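Local coordinates for protein 361aa long hypothetical D-aminopeptidase (Pyrococcus horikoshii, PDB 2DRH) that is a member of the peptidase S58 family that probably acts as an aminopeptidase, at residues A107-L112 against V129-V133. Sequence-based numbering, arbitrary orientation.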
ATOM      1  N   ALA A 107     -26.387   4.016   7.118  1.00 23.22           N
ATOM      2  CA  ALA A 107     -25.893   2.801   7.753  1.00 23.57           C
ATOM      3  C   ALA A 107     -24.994   3.154   8.925  1.00 23.98           C
ATOM      4  O   ALA A 107     -25.082   2.549   9.990  1.00 24.34           O
ATOM      5  CB  ALA A 107     -25.134   1.950   6.736  1.00 22.65           C
ATOM      6  N   VAL A 108     -24.121   4.135   8.723  1.00 22.92           N
ATOM      7  CA  VAL A 108     -23.234   4.581   9.784  1.00 21.10           C
ATOM      8  C   VAL A 108     -24.071   5.120  10.950  1.00 22.21           C
ATOM      9  O   VAL A 108     -23.813   4.805  12.119  1.00 19.15           O
ATOM     10  CB  VAL A 108     -22.281   5.687   9.276  1.00 20.22           C
ATOM     11  CG1 VAL A 108     -21.639   6.426  10.453  1.00 20.73           C
ATOM     12  CG2 VAL A 108     -21.204   5.066   8.398  1.00 18.46           C
ATOM     13  N   GLU A 109     -25.078   5.924  10.632  1.00 20.31           N
ATOM     14  CA  GLU A 109     -25.934   6.485  11.669  1.00 21.06           C
ATOM     15  C   GLU A 109     -26.582   5.369  12.493  1.00 22.11           C
ATOM     16  O   GLU A 109     -26.533   5.391  13.720  1.00 20.66           O
ATOM     17  CB  GLU A 109     -27.014   7.362  11.041  1.00 21.04           C
ATOM     18  CG  GLU A 109     -26.487   8.631  10.383  1.00 23.98           C
ATOM     19  CD  GLU A 109     -26.143   9.718  11.387  1.00 25.31           C
ATOM     20  OE1 GLU A 109     -25.442   9.421  12.375  1.00 25.65           O
ATOM     21  OE2 GLU A 109     -26.566  10.877  11.181  1.00 25.77           O
ATOM     22  N   GLY A 110     -27.183   4.398  11.809  1.00 22.99           N
ATOM     23  CA  GLY A 110     -27.836   3.298  12.497  1.00 23.32           C
ATOM     24  C   GLY A 110     -26.872   2.443  13.290  1.00 24.40           C
ATOM     25  O   GLY A 110     -27.143   2.070  14.432  1.00 26.43           O
ATOM     26  N   LEU A 111     -25.740   2.120  12.677  1.00 24.99           N
ATOM     27  CA  LEU A 111     -24.722   1.317  13.329  1.00 24.27           C
ATOM     28  C   LEU A 111     -24.289   2.002  14.624  1.00 25.21           C
ATOM     29  O   LEU A 111     -24.168   1.359  15.677  1.00 25.30           O
ATOM     30  CB  LEU A 111     -23.524   1.138  12.392  1.00 23.42           C
ATOM     31  CG  LEU A 111     -22.332   0.348  12.926  1.00 22.48           C
ATOM     32  CD1 LEU A 111     -22.805  -0.992  13.492  1.00 21.85           C
ATOM     33  CD2 LEU A 111     -21.330   0.137  11.804  1.00 20.51           C
ATOM     34  N   LEU A 112     -24.046   3.305  14.552  1.00 24.57           N
ATOM     35  CA  LEU A 112     -23.646   4.041  15.744  1.00 25.74           C
ATOM     36  C   LEU A 112     -24.765   3.995  16.782  1.00 26.26           C
ATOM     37  O   LEU A 112     -24.496   3.973  17.985  1.00 27.11           O
ATOM     38  CB  LEU A 112     -23.312   5.495  15.405  1.00 25.39           C
ATOM     39  CG  LEU A 112     -21.997   5.743  14.663  1.00 26.65           C
ATOM     40  CD1 LEU A 112     -21.838   7.231  14.405  1.00 26.17           C
ATOM     41  CD2 LEU A 112     -20.828   5.221  15.490  1.00 26.68           C
ATOM     42  N   VAL A 129     -15.289   5.184  17.841  1.00 24.34           N
ATOM     43  CA  VAL A 129     -15.481   3.871  17.246  1.00 21.77           C
ATOM     44  C   VAL A 129     -15.385   3.904  15.730  1.00 21.18           C
ATOM     45  O   VAL A 129     -15.758   4.889  15.090  1.00 20.04           O
ATOM     46  CB  VAL A 129     -16.841   3.271  17.666  1.00 21.57           C
ATOM     47  CG1 VAL A 129     -17.972   4.186  17.232  1.00 20.74           C
ATOM     48  CG2 VAL A 129     -17.002   1.886  17.074  1.00 22.03           C
ATOM     49  N   ASN A 130     -14.893   2.805  15.166  1.00 20.90           N
ATOM     50  CA  ASN A 130     -14.707   2.679  13.728  1.00 20.59           C
ATOM     51  C   ASN A 130     -15.770   1.810  13.051  1.00 18.89           C
ATOM     52  O   ASN A 130     -15.580   0.611  12.854  1.00 19.52           O
ATOM     53  CB  ASN A 130     -13.310   2.117  13.459  1.00 19.65           C
ATOM     54  CG  ASN A 130     -12.970   2.071  11.983  1.00 21.04           C
ATOM     55  OD1 ASN A 130     -13.161   3.050  11.253  1.00 20.98           O
ATOM     56  ND2 ASN A 130     -12.456   0.936  11.536  1.00 17.74           N
ATOM     57  N   PRO A 131     -16.914   2.410  12.687  1.00 20.06           N
ATOM     58  CA  PRO A 131     -17.974   1.644  12.031  1.00 20.60           C
ATOM     59  C   PRO A 131     -17.519   1.096  10.686  1.00 21.54           C
ATOM     60  O   PRO A 131     -16.877   1.799   9.903  1.00 21.79           O
ATOM     61  CB  PRO A 131     -19.106   2.661  11.902  1.00 21.57           C
ATOM     62  CG  PRO A 131     -18.384   3.967  11.813  1.00 21.35           C
ATOM     63  CD  PRO A 131     -17.320   3.815  12.860  1.00 21.06           C
ATOM     64  N   LEU A 132     -17.852  -0.164  10.427  1.00 21.24           N
ATOM     65  CA  LEU A 132     -17.470  -0.817   9.184  1.00 19.60           C
ATOM     66  C   LEU A 132     -18.689  -1.038   8.302  1.00 21.09           C
ATOM     67  O   LEU A 132     -19.581  -1.825   8.633  1.00 19.25           O
ATOM     68  CB  LEU A 132     -16.789  -2.148   9.491  1.00 20.78           C
ATOM     69  CG  LEU A 132     -16.251  -3.007   8.347  1.00 20.47           C
ATOM     70  CD1 LEU A 132     -15.266  -2.218   7.477  1.00 19.11           C
ATOM     71  CD2 LEU A 132     -15.561  -4.221   8.970  1.00 19.82           C
ATOM     72  N   VAL A 133     -18.705  -0.336   7.172  1.00 20.66           N
ATOM     73  CA  VAL A 133     -19.802  -0.393   6.219  1.00 18.88           C
ATOM     74  C   VAL A 133     -19.276  -0.520   4.797  1.00 19.16           C
ATOM     75  O   VAL A 133     -18.376   0.223   4.394  1.00 20.19           O
ATOM     76  CB  VAL A 133     -20.648   0.895   6.301  1.00 19.05           C
ATOM     77  CG1 VAL A 133     -21.848   0.804   5.370  1.00 18.89           C
ATOM     78  CG2 VAL A 133     -21.087   1.140   7.738  1.00 19.50           C
TER
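Leu111 reaches from the helix onto Pro131, the two side chains meeting at a slant. From its CB the chain runs anti to the backbone N (chi1 178°), which carries Leu111 CG to 4.1 Å from Pro131 CB. Leu111 CD2 goes further and presses on that same Pro131 CB at 3.4 Å, tighter than ordinary van der Waals contact; it also lies 3.7 Å from Pro131 CA and brushes Val133 CG2 and the backbone N of Leu132. Leu111 also touches Pro95, Ile97 and Ile158, so strand 96-100 and helix 151-160 share in its packing. Pro131 is met a second time at its ring CG, by Val108 CG1 in a looser contact. Strand 96-100, helix 104-118 and strand 132-136 form a beta-alpha-beta unit whose two strands are parallel neighbours, and here the helix packs on the second strand and the loop leading into it. Val133 spreads its branches over the helix: CG1 sits 3.7 Å from Ala107 CB, while CG2, besides Leu111, meets Val108 CG2 at 4.0 Å, those two valines crossing nearly at right angles. At the loop end Leu112 and Val129 run past each other in opposite directions, CD2 of Leu112 resting 3.5 Å from Val129 CG1. No hydrogen bond spans this buried apolar interface. The second subunit lies against the helix too: Glu109 forms a salt bridge with its Arg147, and Val108 packs on its Gly105.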